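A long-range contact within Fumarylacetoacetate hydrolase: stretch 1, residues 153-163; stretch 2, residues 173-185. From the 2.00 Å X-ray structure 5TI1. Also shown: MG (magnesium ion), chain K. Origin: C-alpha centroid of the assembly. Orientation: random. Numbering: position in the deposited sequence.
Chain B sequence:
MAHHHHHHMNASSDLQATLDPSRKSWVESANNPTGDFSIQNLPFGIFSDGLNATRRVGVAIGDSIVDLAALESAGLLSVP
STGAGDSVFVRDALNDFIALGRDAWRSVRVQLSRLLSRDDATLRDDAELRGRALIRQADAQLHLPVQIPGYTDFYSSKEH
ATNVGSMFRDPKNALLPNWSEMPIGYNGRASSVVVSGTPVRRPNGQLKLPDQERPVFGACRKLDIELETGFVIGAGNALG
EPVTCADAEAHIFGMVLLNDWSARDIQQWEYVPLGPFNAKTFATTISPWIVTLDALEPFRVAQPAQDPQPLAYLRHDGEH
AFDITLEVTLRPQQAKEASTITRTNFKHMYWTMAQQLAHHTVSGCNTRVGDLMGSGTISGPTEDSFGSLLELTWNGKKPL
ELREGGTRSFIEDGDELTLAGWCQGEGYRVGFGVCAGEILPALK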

# COMPACT_ATOMS: atom_id res chain seq x y z
N ASP B 153 -2.18 -7.39 5.44
CA ASP B 153 -3.06 -8.50 5.80
C ASP B 153 -2.23 -9.67 6.34
O ASP B 153 -1.23 -10.06 5.72
CB ASP B 153 -3.91 -8.96 4.62
CG ASP B 153 -5.06 -9.85 5.05
OD1 ASP B 153 -5.56 -9.70 6.19
OD2 ASP B 153 -5.44 -10.72 4.24
N PHE B 154 -2.65 -10.21 7.48
CA PHE B 154 -1.95 -11.31 8.09
C PHE B 154 -2.68 -12.61 7.79
O PHE B 154 -3.51 -12.68 6.86
CB PHE B 154 -1.78 -11.03 9.59
CG PHE B 154 -0.82 -9.91 9.87
CD1 PHE B 154 0.55 -10.16 9.97
CD2 PHE B 154 -1.28 -8.60 9.98
CE1 PHE B 154 1.45 -9.12 10.20
CE2 PHE B 154 -0.38 -7.55 10.20
CZ PHE B 154 0.98 -7.82 10.31
N TYR B 155 -2.41 -13.64 8.58
CA TYR B 155 -2.78 -15.01 8.26
C TYR B 155 -2.78 -15.81 9.55
O TYR B 155 -2.27 -16.93 9.60
CB TYR B 155 -1.77 -15.59 7.26
CG TYR B 155 -2.20 -16.84 6.54
CD1 TYR B 155 -3.13 -16.79 5.50
CD2 TYR B 155 -1.63 -18.07 6.85
CE1 TYR B 155 -3.49 -17.93 4.82
CE2 TYR B 155 -2.00 -19.22 6.18
CZ TYR B 155 -2.93 -19.15 5.16
OH TYR B 155 -3.30 -20.29 4.50
N SER B 156 -3.34 -15.23 10.61
CA SER B 156 -2.95 -15.60 11.97
C SER B 156 -3.94 -16.54 12.64
O SER B 156 -3.96 -16.63 13.87
CB SER B 156 -2.74 -14.35 12.83
OG SER B 156 -1.65 -13.56 12.37
N SER B 157 -4.76 -17.25 11.86
CA SER B 157 -5.66 -18.27 12.40
C SER B 157 -5.04 -19.65 12.20
O SER B 157 -4.83 -20.08 11.06
CB SER B 157 -7.04 -18.21 11.74
OG SER B 157 -7.84 -19.32 12.11
N LYS B 158 -4.76 -20.34 13.31
CA LYS B 158 -4.21 -21.69 13.20
C LYS B 158 -5.19 -22.64 12.52
O LYS B 158 -4.78 -23.46 11.69
CB LYS B 158 -3.82 -22.23 14.58
CG LYS B 158 -3.01 -23.50 14.51
CD LYS B 158 -2.45 -23.90 15.88
CE LYS B 158 -1.55 -25.13 15.77
NZ LYS B 158 -0.88 -25.46 17.07
N GLU B 159 -6.47 -22.53 12.85
CA GLU B 159 -7.48 -23.40 12.24
C GLU B 159 -7.59 -23.15 10.74
O GLU B 159 -7.76 -24.09 9.95
CB GLU B 159 -8.84 -23.19 12.92
CG GLU B 159 -8.90 -23.55 14.41
CD GLU B 159 -8.40 -22.43 15.32
OE1 GLU B 159 -7.73 -21.50 14.82
OE2 GLU B 159 -8.68 -22.48 16.54
N HIS B 160 -7.50 -21.89 10.33
CA HIS B 160 -7.54 -21.57 8.91
C HIS B 160 -6.31 -22.10 8.19
O HIS B 160 -6.42 -22.75 7.14
CB HIS B 160 -7.66 -20.06 8.73
CG HIS B 160 -7.65 -19.63 7.29
ND1 HIS B 160 -8.74 -19.77 6.47
CD2 HIS B 160 -6.66 -19.09 6.53
CE1 HIS B 160 -8.44 -19.32 5.26
NE2 HIS B 160 -7.18 -18.91 5.27
N ALA B 161 -5.12 -21.81 8.73
CA ALA B 161 -3.89 -22.33 8.13
C ALA B 161 -3.89 -23.85 8.11
O ALA B 161 -3.34 -24.45 7.18
CB ALA B 161 -2.67 -21.80 8.89
N THR B 162 -4.48 -24.47 9.14
CA THR B 162 -4.60 -25.92 9.16
C THR B 162 -5.56 -26.40 8.08
O THR B 162 -5.23 -27.30 7.29
CB THR B 162 -5.05 -26.39 10.54
OG1 THR B 162 -4.08 -26.00 11.51
CG2 THR B 162 -5.21 -27.91 10.56
N ASN B 163 -6.76 -25.82 8.03
CA ASN B 163 -7.74 -26.22 7.02
C ASN B 163 -7.17 -26.06 5.61
O ASN B 163 -7.14 -27.02 4.83
CB ASN B 163 -9.02 -25.39 7.16
CG ASN B 163 -9.83 -25.79 8.38
OD1 ASN B 163 -9.75 -26.93 8.84
ND2 ASN B 163 -10.61 -24.86 8.90
N ASN B 173 1.00 -32.45 7.48
CA ASN B 173 1.88 -31.39 7.02
C ASN B 173 1.11 -30.11 6.72
O ASN B 173 1.45 -29.37 5.80
CB ASN B 173 2.66 -31.82 5.78
CG ASN B 173 3.45 -33.08 6.00
OD1 ASN B 173 4.60 -33.04 6.42
ND2 ASN B 173 2.82 -34.23 5.73
N ALA B 174 0.05 -29.83 7.49
CA ALA B 174 -0.80 -28.68 7.18
C ALA B 174 -0.08 -27.36 7.41
O ALA B 174 -0.25 -26.42 6.63
CB ALA B 174 -2.08 -28.74 8.01
N LEU B 175 0.71 -27.26 8.48
CA LEU B 175 1.33 -26.00 8.88
C LEU B 175 2.77 -25.97 8.40
O LEU B 175 3.54 -26.90 8.65
CB LEU B 175 1.28 -25.82 10.39
CG LEU B 175 -0.09 -25.57 11.02
CD1 LEU B 175 0.05 -25.34 12.52
CD2 LEU B 175 -0.75 -24.38 10.36
N LEU B 176 3.14 -24.89 7.71
CA LEU B 176 4.53 -24.71 7.33
C LEU B 176 5.34 -24.24 8.54
O LEU B 176 4.82 -23.55 9.42
CB LEU B 176 4.63 -23.70 6.19
CG LEU B 176 4.06 -24.25 4.88
CD1 LEU B 176 3.90 -23.15 3.82
CD2 LEU B 176 4.94 -25.38 4.36
N PRO B 177 6.61 -24.63 8.61
CA PRO B 177 7.36 -24.37 9.85
C PRO B 177 7.43 -22.89 10.23
O PRO B 177 7.37 -22.57 11.42
CB PRO B 177 8.75 -24.96 9.54
CG PRO B 177 8.83 -24.98 8.05
CD PRO B 177 7.44 -25.27 7.58
N ASN B 178 7.53 -21.98 9.26
CA ASN B 178 7.61 -20.57 9.65
C ASN B 178 6.31 -20.05 10.27
O ASN B 178 6.34 -19.01 10.93
CB ASN B 178 8.03 -19.71 8.46
CG ASN B 178 7.04 -19.78 7.30
OD1 ASN B 178 6.19 -20.67 7.25
ND2 ASN B 178 7.16 -18.84 6.37
N TRP B 179 5.18 -20.74 10.07
CA TRP B 179 3.89 -20.20 10.50
C TRP B 179 3.81 -20.07 12.02
O TRP B 179 3.23 -19.11 12.54
CB TRP B 179 2.74 -21.07 9.97
CG TRP B 179 1.40 -20.41 10.20
CD1 TRP B 179 0.71 -19.63 9.31
CD2 TRP B 179 0.64 -20.43 11.40
NE1 TRP B 179 -0.45 -19.18 9.89
CE2 TRP B 179 -0.52 -19.66 11.17
CE3 TRP B 179 0.80 -21.05 12.65
CZ2 TRP B 179 -1.51 -19.48 12.15
CZ3 TRP B 179 -0.17 -20.86 13.62
CH2 TRP B 179 -1.31 -20.08 13.36
N SER B 180 4.36 -21.03 12.75
CA SER B 180 4.32 -20.99 14.21
C SER B 180 5.48 -20.21 14.81
O SER B 180 5.58 -20.11 16.04
CB SER B 180 4.28 -22.41 14.77
OG SER B 180 3.11 -23.10 14.34
N GLU B 181 6.36 -19.64 13.97
CA GLU B 181 7.46 -18.80 14.43
C GLU B 181 7.21 -17.32 14.19
O GLU B 181 7.92 -16.49 14.77
CB GLU B 181 8.77 -19.22 13.74
CG GLU B 181 9.19 -20.65 14.03
CD GLU B 181 10.00 -20.79 15.32
OE1 GLU B 181 10.36 -19.75 15.91
OE2 GLU B 181 10.27 -21.94 15.74
N MET B 182 6.24 -16.95 13.35
CA MET B 182 6.00 -15.55 13.07
C MET B 182 4.57 -15.37 12.59
O MET B 182 4.00 -16.28 11.98
CB MET B 182 6.98 -15.02 12.02
CG MET B 182 6.77 -15.64 10.66
SD MET B 182 7.75 -14.86 9.36
CE MET B 182 9.39 -15.30 9.91
N PRO B 183 3.97 -14.22 12.84
CA PRO B 183 2.69 -13.92 12.21
C PRO B 183 2.91 -13.50 10.76
O PRO B 183 3.06 -12.30 10.49
CB PRO B 183 2.12 -12.79 13.07
CG PRO B 183 3.34 -12.15 13.69
CD PRO B 183 4.34 -13.24 13.88
N ILE B 184 2.94 -14.46 9.84
CA ILE B 184 3.22 -14.12 8.45
C ILE B 184 2.12 -13.20 7.91
O ILE B 184 0.97 -13.22 8.37
CB ILE B 184 3.37 -15.37 7.56
CG1 ILE B 184 2.03 -16.08 7.42
CG2 ILE B 184 4.44 -16.31 8.11
CD1 ILE B 184 2.06 -17.16 6.38
N GLY B 185 2.49 -12.40 6.92
CA GLY B 185 1.58 -11.43 6.34
C GLY B 185 2.16 -10.90 5.05
O GLY B 185 3.28 -11.23 4.65
MG MG K . -7.00 -12.31 3.86
O HOH W 1 -0.17 -14.60 10.54
O HOH W 2 1.59 -23.78 16.48

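What holds the apolar centre of the contact together? Trp179 makes the largest single contribution, with 101 Å² covered by the other stretch. Its CA-to-CB bond points toward stretch 1, and the indole lies against the start of the helix. Ala161, also directed toward its partner, sets its methyl over one face of the indole: Ala161 CB sits 3.9 Å from the centroid of the Trp179 five-membered ring, 25° off the ring normal, a CH-pi contact. The same methyl meets Leu175, with Ala161 CB 3.5 Å from Leu175 CD2, so one small side chain packs against two large ones. At the far end of the indole, Trp179 CH2 comes within 3.3 Å of Lys158 CA.

How does Tyr155 fit beside the indole? The two aromatic groups meet rim to rim, with planes at 75° and the Tyr155 ring centroid 5.7 Å from that of the Trp179 five-membered ring; neither covers the face of the other. Tyr155 CD2 also lies 3.8 Å from Ile184 CD1, so the tyrosine touches stretch 2 at both Trp179 and Ile184. The indole is fixed by a polar bond as well: Trp179 NE1 donates to Tyr155 O at 2.9 Å, which satisfies the indole nitrogen within an otherwise largely apolar setting. This is the one direct hydrogen bond between the stretches.

Why do the two stretches come so close near Phe154 and Gly185? Their CA atoms are 3.9 Å apart, and Gly185 CA is only 3.2 Å from Asp153 O. Glycine suits this spot, because an ideal CB on Gly185 would lie 2.8 Å from Phe154 CD1 and 3.0 Å from Asp153 O, a clash with both. The edge of the Phe154 ring faces backbone oxygens, with Phe154 CD1 3.3 Å from Pro183 O, which has no polar partner in the model.

What joins the stretches at the polar edge? Two waters do. Water 1 donates to Ile184 O at 2.8 Å, accepts a weak bond from Tyr155 N at 3.1 Å, and hydrogen-bonds Ser156 OG at 2.6 Å. It thus links backbone groups whose direct approach, Tyr155 N to Ile184 O at 3.4 Å, has too poor an angle for a hydrogen bond. Water 2 connects Lys158 NZ, at 3.0 Å, with Ser180 OG, at 2.7 Å; the extended lysine chain, all four chi angles t, carries its amine out to this bridge.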